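PDB 5F7V: Lmo0181 protein from Listeria monocytogenes serovar 1/2a, which binds the cyclic alpha-glucan cycloalternan and probably delivers it, as a membrane-anchored lipoprotein, to an ABC transporter for uptake. Local coordinates for residues 41-46 and 297-302; 369-374 and 387-392; 331-336 and 344-349; 214-219 and 374-379. All coordinates share one frame; numbering follows the deposited sequence. Where two conformers were deposited one is given.

Contact 1 of 4, residues 41-46 and 297-302; sequences PDIKVN and AFKFAS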
loop_
_atom_site.group_PDB
_atom_site.type_symbol
_atom_site.label_atom_id
_atom_site.label_comp_id
_atom_site.label_asym_id
_atom_site.label_seq_id
_atom_site.Cartn_x
_atom_site.Cartn_y
_atom_site.Cartn_z
ATOM N N PRO A 41 20.750 21.421 -13.047
ATOM C CA PRO A 41 21.587 20.970 -14.188
ATOM C C PRO A 41 22.879 20.230 -13.808
ATOM O O PRO A 41 23.510 19.609 -14.665
ATOM C CB PRO A 41 21.905 22.270 -14.965
ATOM C CG PRO A 41 21.559 23.361 -14.031
ATOM C CD PRO A 41 20.528 22.876 -13.048
ATOM N N ASP A 42 23.273 20.297 -12.541
ATOM C CA ASP A 42 24.498 19.656 -12.106
ATOM C C ASP A 42 24.254 18.240 -11.589
ATOM O O ASP A 42 25.216 17.585 -11.182
ATOM C CB ASP A 42 25.175 20.471 -10.994
ATOM C CG ASP A 42 25.862 21.714 -11.472
ATOM O OD1 ASP A 42 26.141 21.890 -12.675
ATOM O OD2 ASP A 42 26.177 22.521 -10.565
ATOM N N ILE A 43 23.010 17.758 -11.577
ATOM C CA ILE A 43 22.683 16.470 -10.953
ATOM C C ILE A 43 21.989 15.583 -11.965
ATOM O O ILE A 43 21.010 16.001 -12.583
ATOM C CB ILE A 43 21.808 16.636 -9.686
ATOM C CG1 ILE A 43 22.447 17.581 -8.661
ATOM C CG2 ILE A 43 21.566 15.268 -9.061
ATOM C CD1 ILE A 43 21.537 17.949 -7.509
ATOM N N LYS A 44 22.538 14.389 -12.166
ATOM C CA LYS A 44 21.978 13.352 -13.017
ATOM C C LYS A 44 21.439 12.287 -12.085
ATOM O O LYS A 44 22.117 11.962 -11.104
ATOM C CB LYS A 44 23.076 12.723 -13.872
ATOM C CG LYS A 44 22.544 11.691 -14.855
ATOM C CD LYS A 44 23.472 11.530 -16.047
ATOM C CE LYS A 44 22.955 10.538 -17.080
ATOM N NZ LYS A 44 22.076 9.518 -16.483
ATOM N N VAL A 45 20.272 11.728 -12.389
ATOM C CA VAL A 45 19.666 10.677 -11.553
ATOM C C VAL A 45 19.549 9.396 -12.376
ATOM O O VAL A 45 18.886 9.378 -13.406
ATOM C CB VAL A 45 18.254 11.071 -11.084
ATOM C CG1 VAL A 45 17.656 10.037 -10.144
ATOM C CG2 VAL A 45 18.276 12.402 -10.358
ATOM N N ASN A 46 20.181 8.329 -11.892
ATOM C CA ASN A 46 20.179 7.026 -12.547
ATOM C C ASN A 46 19.256 6.115 -11.746
ATOM O O ASN A 46 19.601 5.706 -10.632
ATOM C CB ASN A 46 21.594 6.465 -12.563
ATOM C CG ASN A 46 22.571 7.372 -13.269
ATOM O OD1 ASN A 46 22.408 7.663 -14.447
ATOM N ND2 ASN A 46 23.597 7.793 -12.558
ATOM N N ALA A 297 21.336 13.868 -3.324
ATOM C CA ALA A 297 20.278 12.875 -3.058
ATOM C C ALA A 297 19.122 13.509 -2.319
ATOM O O ALA A 297 17.965 13.267 -2.652
ATOM C CB ALA A 297 20.866 11.702 -2.308
ATOM N N PHE A 298 19.437 14.344 -1.327
ATOM C CA PHE A 298 18.429 15.094 -0.633
ATOM C C PHE A 298 17.653 16.024 -1.538
ATOM O O PHE A 298 16.427 16.133 -1.430
ATOM C CB PHE A 298 19.018 15.876 0.549
ATOM C CG PHE A 298 17.973 16.701 1.226
ATOM C CD1 PHE A 298 17.043 16.091 2.062
ATOM C CD2 PHE A 298 17.830 18.040 0.933
ATOM C CE1 PHE A 298 16.015 16.839 2.622
ATOM C CE2 PHE A 298 16.822 18.776 1.516
ATOM C CZ PHE A 298 15.918 18.179 2.382
ATOM N N LYS A 299 18.347 16.683 -2.465
ATOM C CA LYS A 299 17.630 17.591 -3.371
ATOM C C LYS A 299 16.627 16.803 -4.218
ATOM O O LYS A 299 15.510 17.255 -4.474
ATOM C CB LYS A 299 18.581 18.335 -4.279
ATOM C CG LYS A 299 19.305 19.463 -3.580
ATOM C CD LYS A 299 20.264 20.078 -4.580
ATOM C CE LYS A 299 21.089 21.155 -3.976
ATOM N NZ LYS A 299 20.228 22.211 -3.413
ATOM N N PHE A 300 17.018 15.623 -4.673
ATOM C CA PHE A 300 16.092 14.790 -5.420
ATOM C C PHE A 300 14.937 14.323 -4.516
ATOM O O PHE A 300 13.762 14.389 -4.939
ATOM C CB PHE A 300 16.828 13.584 -6.003
ATOM C CG PHE A 300 15.905 12.670 -6.769
ATOM C CD1 PHE A 300 15.332 13.118 -7.947
ATOM C CD2 PHE A 300 15.524 11.429 -6.257
ATOM C CE1 PHE A 300 14.444 12.304 -8.646
ATOM C CE2 PHE A 300 14.671 10.623 -6.958
ATOM C CZ PHE A 300 14.119 11.057 -8.139
ATOM N N ALA A 301 15.211 13.862 -3.292
ATOM C CA ALA A 301 14.152 13.482 -2.373
ATOM C C ALA A 301 13.182 14.605 -2.091
ATOM O O ALA A 301 11.959 14.397 -2.027
ATOM C CB ALA A 301 14.737 12.927 -1.067
ATOM N N SER A 302 13.724 15.805 -1.887
ATOM C CA SER A 302 12.921 16.980 -1.610
ATOM C C SER A 302 12.050 17.338 -2.810
ATOM O O SER A 302 10.872 17.662 -2.661
ATOM C CB SER A 302 13.822 18.143 -1.182
ATOM O OG SER A 302 13.000 19.269 -0.880
#
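Val45 lays its CG1 methyl over one face of the Phe300 ring: the methyl carbon CG1 of Val45 is 4.2 Å from the centroid of the Phe300 ring and only 11° off the ring normal, so it stands above the middle of the six carbons, the geometry of a CH-pi contact. The other branch of the valine, CG2, stands past the rim of the same ring, 3.9 Å from CD1 of Phe300. Both methyls can be used at once because CG1 lies anti to the backbone N of Val45 (chi1 -176°) while CG2 lies anti to the carbonyl carbon, which sets one methyl over the ring and the other beyond its rim. The second touch is made two residues earlier on the strand, where alternation brings Ile43 to the same side: its CD1 methyl meets the CD methylene of Lys299 at 3.8 Å. Those two chains cross at about a right angle. Only the aliphatic part of Lys299 takes part in this touch; its chain bends at the last torsion and carries the ammonium away from the strand, to a long, weak ion pair with Glu295. The join is therefore apolar, burying 168 Å² in all. Strand 43-49 pairs in parallel with strand 13-19, whose Ile15 and Tyr17 also meet Val45, while Phe36 of helix 27-39 touches both Ile43 and Val45. Phe300, projecting from helix 294-306, is met edge-to-face by both Tyr17 and Phe36, and helices 27-39 and 294-306 both pack on the sheet that contains strand 43-49.

Contact 2 of 4, residues 369-374 and 387-392; sequences NSEFEK and KNSEDN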
loop_
_atom_site.group_PDB
_atom_site.type_symbol
_atom_site.label_atom_id
_atom_site.label_comp_id
_atom_site.label_asym_id
_atom_site.label_seq_id
_atom_site.Cartn_x
_atom_site.Cartn_y
_atom_site.Cartn_z
ATOM N N ASN A 369 1.735 -14.835 6.477
ATOM C CA ASN A 369 1.197 -15.049 5.142
ATOM C C ASN A 369 1.247 -16.508 4.755
ATOM O O ASN A 369 0.334 -17.023 4.115
ATOM C CB ASN A 369 1.920 -14.195 4.099
ATOM C CG ASN A 369 1.590 -12.735 4.237
ATOM O OD1 ASN A 369 0.605 -12.411 4.876
ATOM N ND2 ASN A 369 2.365 -11.871 3.649
ATOM N N SER A 370 2.302 -17.204 5.170
ATOM C CA SER A 370 2.384 -18.642 4.897
ATOM C C SER A 370 1.252 -19.359 5.662
ATOM O O SER A 370 0.605 -20.238 5.094
ATOM C CB SER A 370 3.759 -19.173 5.299
ATOM O OG SER A 370 3.820 -20.587 5.227
ATOM N N GLU A 371 1.004 -18.999 6.922
ATOM C CA GLU A 371 -0.079 -19.626 7.693
ATOM C C GLU A 371 -1.428 -19.366 7.042
ATOM O O GLU A 371 -2.269 -20.251 7.000
ATOM C CB GLU A 371 -0.075 -19.129 9.133
ATOM C CG GLU A 371 1.139 -19.627 9.908
ATOM C CD GLU A 371 1.303 -21.133 9.941
ATOM O OE1 GLU A 371 0.315 -21.777 10.376
ATOM O OE2 GLU A 371 2.329 -21.693 9.488
ATOM N N PHE A 372 -1.662 -18.148 6.561
ATOM C CA PHE A 372 -2.921 -17.827 5.924
ATOM C C PHE A 372 -3.094 -18.592 4.615
ATOM O O PHE A 372 -4.184 -19.087 4.345
ATOM C CB PHE A 372 -3.049 -16.329 5.685
ATOM C CG PHE A 372 -3.256 -15.491 6.909
ATOM C CD1 PHE A 372 -3.396 -16.004 8.200
ATOM C CD2 PHE A 372 -3.306 -14.114 6.765
ATOM C CE1 PHE A 372 -3.596 -15.186 9.286
ATOM C CE2 PHE A 372 -3.478 -13.286 7.848
ATOM C CZ PHE A 372 -3.638 -13.825 9.115
ATOM N N GLU A 373 -2.043 -18.719 3.822
ATOM C CA GLU A 373 -2.100 -19.490 2.599
ATOM C C GLU A 373 -2.507 -20.929 2.888
ATOM O O GLU A 373 -3.278 -21.554 2.157
ATOM C CB GLU A 373 -0.750 -19.410 1.870
ATOM C CG GLU A 373 -0.807 -20.014 0.486
ATOM C CD GLU A 373 -1.262 -19.061 -0.577
ATOM O OE1 GLU A 373 -1.864 -18.007 -0.260
ATOM O OE2 GLU A 373 -0.983 -19.433 -1.759
ATOM N N LYS A 374 -1.985 -21.490 3.964
ATOM C CA LYS A 374 -2.348 -22.863 4.317
ATOM C C LYS A 374 -3.844 -22.948 4.577
ATOM O O LYS A 374 -4.439 -23.978 4.265
ATOM C CB LYS A 374 -1.596 -23.378 5.549
ATOM C CG LYS A 374 -0.121 -23.658 5.332
ATOM C CD LYS A 374 0.566 -24.003 6.637
ATOM C CE LYS A 374 2.069 -24.026 6.543
ATOM N NZ LYS A 374 2.627 -24.332 7.882
ATOM N N LYS A 387 -3.284 -18.732 16.008
ATOM C CA LYS A 387 -2.498 -19.232 17.138
ATOM C C LYS A 387 -1.043 -19.278 16.744
ATOM O O LYS A 387 -0.156 -18.789 17.463
ATOM C CB LYS A 387 -2.957 -20.612 17.554
ATOM C CG LYS A 387 -2.120 -21.204 18.662
ATOM C CD LYS A 387 -2.477 -22.669 18.955
ATOM C CE LYS A 387 -1.787 -23.223 20.201
ATOM N NZ LYS A 387 -0.322 -23.179 20.110
ATOM N N ASN A 388 -0.757 -19.860 15.585
ATOM C CA ASN A 388 0.638 -19.974 15.132
ATOM C C ASN A 388 1.284 -18.616 14.923
ATOM O O ASN A 388 2.450 -18.433 15.253
ATOM C CB ASN A 388 0.673 -20.815 13.862
ATOM C CG ASN A 388 0.286 -22.256 14.110
ATOM O OD1 ASN A 388 0.205 -22.742 15.241
ATOM N ND2 ASN A 388 0.026 -22.954 13.031
ATOM N N SER A 389 0.512 -17.683 14.381
ATOM C CA SER A 389 1.000 -16.325 14.187
ATOM C C SER A 389 1.267 -15.617 15.513
ATOM O O SER A 389 2.249 -14.900 15.616
ATOM C CB SER A 389 -0.002 -15.506 13.389
ATOM O OG SER A 389 -0.183 -16.014 12.080
ATOM N N GLU A 390 0.413 -15.816 16.514
ATOM C CA GLU A 390 0.639 -15.262 17.850
ATOM C C GLU A 390 1.927 -15.838 18.443
ATOM O O GLU A 390 2.770 -15.090 18.960
ATOM C CB GLU A 390 -0.560 -15.557 18.761
ATOM C CG GLU A 390 -0.484 -14.893 20.144
ATOM C CD GLU A 390 -0.149 -15.770 21.355
ATOM O OE1 GLU A 390 0.126 -16.984 21.161
ATOM O OE2 GLU A 390 -0.129 -15.261 22.524
ATOM N N ASP A 391 2.113 -17.148 18.362
ATOM C CA ASP A 391 3.348 -17.778 18.862
ATOM C C ASP A 391 4.597 -17.238 18.186
ATOM O O ASP A 391 5.600 -16.952 18.851
ATOM C CB ASP A 391 3.272 -19.283 18.656
ATOM C CG ASP A 391 2.159 -19.948 19.470
ATOM O OD1 ASP A 391 1.770 -19.346 20.505
ATOM O OD2 ASP A 391 1.658 -21.050 19.128
ATOM N N ASN A 392 4.523 -17.078 16.865
ATOM C CA ASN A 392 5.699 -16.622 16.132
ATOM C C ASN A 392 6.030 -15.164 16.462
ATOM O O ASN A 392 7.193 -14.816 16.601
ATOM C CB ASN A 392 5.430 -16.763 14.627
ATOM C CG ASN A 392 6.555 -16.200 13.802
ATOM O OD1 ASN A 392 7.613 -16.809 13.787
ATOM N ND2 ASN A 392 6.366 -15.048 13.226
#
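Glu371 and Asn388 are joined by one nearly straight hydrogen bond, from ND2 of Asn388 to OE1 of Glu371 at 2.9 Å with an N-H...O angle of 177°. The acceptor lies in the amide plane of Asn388, yet the donor comes from well above the carboxylate plane, the two flat groups being turned steeply against each other. The glutamate is folded rather than extended: CG is anti to the carbonyl carbon, and a further bend at chi2 (-57°) turns the carboxylate so that its two oxygens serve different partners. Asn388 likewise has CG anti to its carbonyl carbon, beside the backbone N. While OE1 takes the amide, OE2 forms a salt bridge with Lys374 NZ at 3.1 Å, one turn further along the same helix, which probably stabilises the charge on this buried acid. This is an antiparallel helical hairpin: the local axes of 369-374 and 387-392 run at 169° and approach to 9.9 Å, with Glu371 opposite Ser389. That serine is small where the backbones are near, its OG lying 4.3 Å from CB of Glu371 and bonded to the carbonyl O of Ala385. Phe372 leaves its helix to one side, but the ring end comes nearer, and CE1 of Phe372 is 4.5 Å from OG of Ser389.

Contact 3 of 4, residues 331-336 and 344-349; sequences QPYLDA and AVFESL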
loop_
_atom_site.group_PDB
_atom_site.type_symbol
_atom_site.label_atom_id
_atom_site.label_comp_id
_atom_site.label_asym_id
_atom_site.label_seq_id
_atom_site.Cartn_x
_atom_site.Cartn_y
_atom_site.Cartn_z
ATOM N N GLN A 331 -7.393 19.011 -7.537
ATOM C CA GLN A 331 -8.636 19.051 -8.307
ATOM C C GLN A 331 -8.646 18.176 -9.556
ATOM O O GLN A 331 -9.659 17.499 -9.752
ATOM C CB GLN A 331 -8.997 20.490 -8.669
ATOM C CG GLN A 331 -10.430 20.666 -9.178
ATOM C CD GLN A 331 -11.473 20.163 -8.187
ATOM O OE1 GLN A 331 -11.417 20.469 -7.004
ATOM N NE2 GLN A 331 -12.425 19.374 -8.656
ATOM N N PRO A 332 -7.588 18.156 -10.391
ATOM C CA PRO A 332 -7.655 17.286 -11.572
ATOM C C PRO A 332 -7.837 15.815 -11.194
ATOM O O PRO A 332 -8.449 15.068 -11.961
ATOM C CB PRO A 332 -6.331 17.576 -12.305
ATOM C CG PRO A 332 -5.947 18.948 -11.871
ATOM C CD PRO A 332 -6.380 19.014 -10.429
ATOM N N TYR A 333 -7.338 15.374 -10.040
ATOM C CA TYR A 333 -7.581 13.996 -9.597
ATOM C C TYR A 333 -9.035 13.731 -9.292
ATOM O O TYR A 333 -9.541 12.644 -9.568
ATOM C CB TYR A 333 -6.717 13.696 -8.368
ATOM C CG TYR A 333 -6.702 12.258 -7.942
ATOM C CD1 TYR A 333 -7.688 11.722 -7.124
ATOM C CD2 TYR A 333 -5.700 11.394 -8.366
ATOM C CE1 TYR A 333 -7.660 10.403 -6.731
ATOM C CE2 TYR A 333 -5.666 10.061 -7.992
ATOM C CZ TYR A 333 -6.646 9.569 -7.170
ATOM O OH TYR A 333 -6.641 8.263 -6.778
ATOM N N LEU A 334 -9.705 14.698 -8.698
ATOM C CA LEU A 334 -11.142 14.562 -8.408
ATOM C C LEU A 334 -11.959 14.582 -9.710
ATOM O O LEU A 334 -13.008 13.922 -9.789
ATOM C CB LEU A 334 -11.611 15.697 -7.497
ATOM C CG LEU A 334 -11.212 15.585 -6.035
ATOM C CD1 LEU A 334 -11.555 16.903 -5.364
ATOM C CD2 LEU A 334 -11.923 14.375 -5.424
ATOM N N ASP A 335 -11.477 15.277 -10.735
ATOM C CA ASP A 335 -12.228 15.419 -11.972
ATOM C C ASP A 335 -11.931 14.333 -12.988
ATOM O O ASP A 335 -12.654 14.166 -13.979
ATOM C CB ASP A 335 -11.934 16.791 -12.596
ATOM C CG ASP A 335 -12.497 17.957 -11.775
ATOM O OD1 ASP A 335 -13.398 17.739 -10.940
ATOM O OD2 ASP A 335 -12.057 19.098 -11.965
ATOM N N ALA A 336 -10.863 13.591 -12.752
ATOM C CA ALA A 336 -10.450 12.533 -13.661
ATOM C C ALA A 336 -11.340 11.301 -13.540
ATOM O O ALA A 336 -11.919 10.991 -12.495
ATOM C CB ALA A 336 -9.007 12.148 -13.344
ATOM N N ALA A 344 -14.531 8.707 -3.020
ATOM C CA ALA A 344 -14.354 7.574 -2.112
ATOM C C ALA A 344 -12.933 7.483 -1.587
ATOM O O ALA A 344 -12.721 7.029 -0.462
ATOM C CB ALA A 344 -14.705 6.252 -2.784
ATOM N N VAL A 345 -11.934 7.896 -2.368
ATOM C CA VAL A 345 -10.545 7.841 -1.932
ATOM C C VAL A 345 -10.357 8.748 -0.718
ATOM O O VAL A 345 -9.707 8.367 0.255
ATOM C CB VAL A 345 -9.625 8.257 -3.109
ATOM C CG1 VAL A 345 -8.179 8.335 -2.647
ATOM C CG2 VAL A 345 -9.751 7.339 -4.327
ATOM N N PHE A 346 -10.905 9.955 -0.795
ATOM C CA PHE A 346 -10.759 10.908 0.305
ATOM C C PHE A 346 -11.704 10.589 1.449
ATOM O O PHE A 346 -11.313 10.741 2.606
ATOM C CB PHE A 346 -10.926 12.337 -0.242
ATOM C CG PHE A 346 -9.906 12.627 -1.281
ATOM C CD1 PHE A 346 -8.626 12.975 -0.924
ATOM C CD2 PHE A 346 -10.228 12.460 -2.613
ATOM C CE1 PHE A 346 -7.673 13.185 -1.926
ATOM C CE2 PHE A 346 -9.287 12.648 -3.610
ATOM C CZ PHE A 346 -8.020 13.031 -3.251
ATOM N N GLU A 347 -12.920 10.136 1.153
ATOM C CA GLU A 347 -13.842 9.744 2.243
ATOM C C GLU A 347 -13.211 8.648 3.096
ATOM O O GLU A 347 -13.384 8.636 4.323
ATOM C CB GLU A 347 -15.140 9.218 1.651
ATOM C CG GLU A 347 -16.000 10.298 1.039
ATOM C CD GLU A 347 -17.041 9.761 0.064
ATOM O OE1 GLU A 347 -17.095 8.537 -0.190
ATOM O OE2 GLU A 347 -17.815 10.617 -0.419
ATOM N N SER A 348 -12.448 7.744 2.477
ATOM C CA SER A 348 -11.836 6.626 3.194
ATOM C C SER A 348 -10.854 7.091 4.258
ATOM O O SER A 348 -10.676 6.373 5.239
ATOM C CB SER A 348 -11.156 5.691 2.200
ATOM O OG SER A 348 -12.038 5.035 1.309
ATOM N N LEU A 349 -10.250 8.270 4.124
ATOM C CA LEU A 349 -9.249 8.729 5.079
ATOM C C LEU A 349 -9.796 8.938 6.469
ATOM O O LEU A 349 -9.046 8.832 7.428
ATOM C CB LEU A 349 -8.589 9.988 4.563
ATOM C CG LEU A 349 -7.818 9.853 3.250
ATOM C CD1 LEU A 349 -7.441 11.217 2.725
ATOM C CD2 LEU A 349 -6.590 8.979 3.443
#
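Tyr333 meets the edge of the Phe346 ring, CD1 of Tyr333 lying 4.0 Å from CE2 of Phe346. The tyrosine carbon sits near the plane of the phenylalanine ring, whereas Phe346 CE2 approaches the tyrosine ring obliquely. Leu334 adds the shortest touch of the contact: its CD2 methyl comes to 3.6 Å from the same CE2 of Phe346, so one aromatic carbon is met by two residues that are neighbours in sequence. The CB of Leu334 leaves its helix to one side; with CD1 continuing the chain (chi2 170°), the other branch, CD2, is turned to the ring. Tyr333 is thrown forward by a chi1 of -171°, which sets CG anti to the backbone N, and its far end meets Val345: CG2 of the valine lies 4.1 Å from OH of Tyr333, at the ring's edge and near its plane. Apolar packing thus makes the join, with 159 Å² buried. Outside it, Arg342 forms a cation-pi contact with the Tyr333 ring, while Leu321 of strand 321-322 touches Tyr333, Val345 and Phe346. The geometry is that of two short helical segments, from 327-335 and 343-347, joined by a short link and packed through an aromatic pair on strand 321-322 of a periplasmic-binding-protein-like fold.

Contact 4 of 4, residues 214-219 and 374-379; sequences HLTNEV and KVLNGD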
loop_
_atom_site.group_PDB
_atom_site.type_symbol
_atom_site.label_atom_id
_atom_site.label_comp_id
_atom_site.label_asym_id
_atom_site.label_seq_id
_atom_site.Cartn_x
_atom_site.Cartn_y
_atom_site.Cartn_z
ATOM N N HIS A 214 -14.105 -14.626 7.899
ATOM C CA HIS A 214 -14.853 -13.890 6.895
ATOM C C HIS A 214 -14.085 -13.903 5.567
ATOM O O HIS A 214 -14.684 -14.115 4.509
ATOM C CB HIS A 214 -15.152 -12.495 7.458
ATOM C CG HIS A 214 -15.180 -11.406 6.436
ATOM N ND1 HIS A 214 -16.205 -11.161 5.527
ATOM C CD2 HIS A 214 -14.262 -10.432 6.258
ATOM C CE1 HIS A 214 -15.875 -10.099 4.819
ATOM N NE2 HIS A 214 -14.722 -9.645 5.246
ATOM N N LEU A 215 -12.778 -13.647 5.599
ATOM C CA LEU A 215 -11.943 -13.697 4.380
ATOM C C LEU A 215 -11.781 -15.118 3.838
ATOM O O LEU A 215 -11.974 -15.367 2.641
ATOM C CB LEU A 215 -10.561 -13.104 4.607
ATOM C CG LEU A 215 -10.566 -11.621 5.018
ATOM C CD1 LEU A 215 -9.148 -11.217 5.363
ATOM C CD2 LEU A 215 -11.173 -10.728 3.957
ATOM N N THR A 216 -11.423 -16.079 4.693
ATOM C CA THR A 216 -11.071 -17.398 4.150
ATOM C C THR A 216 -12.292 -18.159 3.679
ATOM O O THR A 216 -12.180 -18.901 2.686
ATOM C CB THR A 216 -10.242 -18.208 5.144
ATOM O OG1 THR A 216 -10.991 -18.432 6.329
ATOM C CG2 THR A 216 -8.937 -17.514 5.513
ATOM N N ASN A 217 -13.444 -17.961 4.324
ATOM C CA ASN A 217 -14.633 -18.669 3.861
ATOM C C ASN A 217 -15.037 -18.242 2.469
ATOM O O ASN A 217 -15.637 -19.065 1.747
ATOM C CB ASN A 217 -15.806 -18.402 4.796
ATOM C CG ASN A 217 -15.874 -19.304 5.997
ATOM O OD1 ASN A 217 -15.125 -20.248 6.109
ATOM N ND2 ASN A 217 -16.837 -19.038 6.853
ATOM N N GLU A 218 -14.743 -17.011 2.059
ATOM C CA GLU A 218 -15.048 -16.616 0.678
ATOM C C GLU A 218 -14.318 -17.463 -0.329
ATOM O O GLU A 218 -14.811 -17.744 -1.429
ATOM C CB GLU A 218 -14.665 -15.162 0.471
ATOM C CG GLU A 218 -15.603 -14.260 1.236
ATOM C CD GLU A 218 -15.473 -12.801 0.914
ATOM O OE1 GLU A 218 -14.337 -12.372 0.630
ATOM O OE2 GLU A 218 -16.535 -12.127 1.032
ATOM N N VAL A 219 -13.128 -17.925 0.031
ATOM C CA VAL A 219 -12.355 -18.785 -0.864
ATOM C C VAL A 219 -12.740 -20.253 -0.692
ATOM O O VAL A 219 -12.934 -20.953 -1.695
ATOM C CB VAL A 219 -10.839 -18.624 -0.590
ATOM C CG1 VAL A 219 -10.020 -19.682 -1.323
ATOM C CG2 VAL A 219 -10.436 -17.207 -0.950
ATOM N N LYS A 374 -1.985 -21.490 3.964
ATOM C CA LYS A 374 -2.348 -22.863 4.317
ATOM C C LYS A 374 -3.844 -22.948 4.577
ATOM O O LYS A 374 -4.439 -23.978 4.265
ATOM C CB LYS A 374 -1.596 -23.378 5.549
ATOM C CG LYS A 374 -0.121 -23.658 5.332
ATOM C CD LYS A 374 0.566 -24.003 6.637
ATOM C CE LYS A 374 2.069 -24.026 6.543
ATOM N NZ LYS A 374 2.627 -24.332 7.882
ATOM N N VAL A 375 -4.479 -21.944 5.175
ATOM C CA VAL A 375 -5.938 -22.030 5.351
ATOM C C VAL A 375 -6.621 -22.027 4.000
ATOM O O VAL A 375 -7.509 -22.832 3.744
ATOM C CB VAL A 375 -6.442 -20.844 6.187
ATOM C CG1 VAL A 375 -7.945 -20.979 6.387
ATOM C CG2 VAL A 375 -5.681 -20.736 7.503
ATOM N N LEU A 376 -6.164 -21.156 3.126
ATOM C CA LEU A 376 -6.797 -21.066 1.785
ATOM C C LEU A 376 -6.666 -22.315 0.955
ATOM O O LEU A 376 -7.545 -22.568 0.145
ATOM C CB LEU A 376 -6.223 -19.888 0.992
ATOM C CG LEU A 376 -6.412 -18.482 1.581
ATOM C CD1 LEU A 376 -5.829 -17.495 0.600
ATOM C CD2 LEU A 376 -7.887 -18.247 1.839
ATOM N N ASN A 377 -5.609 -23.099 1.189
ATOM C CA ASN A 377 -5.363 -24.324 0.448
ATOM C C ASN A 377 -5.973 -25.538 1.127
ATOM O O ASN A 377 -5.844 -26.655 0.622
ATOM C CB ASN A 377 -3.860 -24.525 0.268
ATOM C CG ASN A 377 -3.234 -23.524 -0.681
ATOM O OD1 ASN A 377 -3.893 -22.990 -1.562
ATOM N ND2 ASN A 377 -1.928 -23.316 -0.544
ATOM N N GLY A 378 -6.649 -25.350 2.256
ATOM C CA GLY A 378 -7.232 -26.502 2.916
ATOM C C GLY A 378 -6.270 -27.318 3.731
ATOM O O GLY A 378 -6.488 -28.518 3.891
ATOM N N ASP A 379 -5.186 -26.709 4.216
ATOM C CA ASP A 379 -4.200 -27.369 5.063
ATOM C C ASP A 379 -4.292 -26.905 6.482
ATOM O O ASP A 379 -3.628 -27.484 7.342
ATOM C CB ASP A 379 -2.774 -27.108 4.559
ATOM C CG ASP A 379 -2.544 -27.666 3.179
ATOM O OD1 ASP A 379 -2.650 -28.866 3.008
ATOM O OD2 ASP A 379 -2.300 -26.872 2.223
#
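Thr216 makes the first contact along the helix, with its methyl rather than its hydroxyl: CG2 of Thr216 lies 3.7 Å from CG1 of Val375 and 3.9 Å from CD2 of Leu376. A chi1 of 62° puts OG1 between the backbone N and the carbonyl carbon, where it makes a weak hydrogen bond back to the carbonyl O of Leu212, and leaves CG2 pointing across the gap. The threonine and Val375 cross at about a right angle, and here the backbones come within 6.1 Å, measured from CA of Thr216 to CA of Leu376. Three residues on, nearly one helical turn, Val219 returns to the same face. Its CB is 3.8 Å from CD2 of Leu376, and both of its methyls are near that one carbon, CG2 at 3.9 Å from CD2 of Leu376. Leu376 CD2 is thus lodged between Thr216 and Val219, a single methyl meeting two residues of the other helix; although the leucine's CB leaves to one side, its end turns inward. Beyond this packing the helix 361-376 ends in a Schellman motif, in which Gly378, with phi 80°, donates to the carbonyl O of Val375 and Asp379 N bonds to that of Lys374. Around the contact, Pro382 of helix 382-397 touches both Thr216 and Val375, and Pro228 of helix 228-231 touches Leu376, so helix 206-220 meets the C-terminal end of helix 361-376 beside these two helices.

Contacts 2 and 4 share helix 361-376 and Lys374, with centres about 12 Å apart: one side of the helix packs against helix 382-397, while its C-terminal end meets helix 206-220. Contact 1 lies on the opposite side of the chain's centre, its centre about 42 Å from that of contact 2, and joins a strand to a helix; contact 3 pairs helices close in sequence. The chemistry differs accordingly. Contact 2, the most buried, is the only one of the four crossed by a hydrogen bond, whereas the partly buried contacts 1, 3 and 4 rest on apolar touches: methyl over ring, an oblique meeting of two rings, and methyl against methyl.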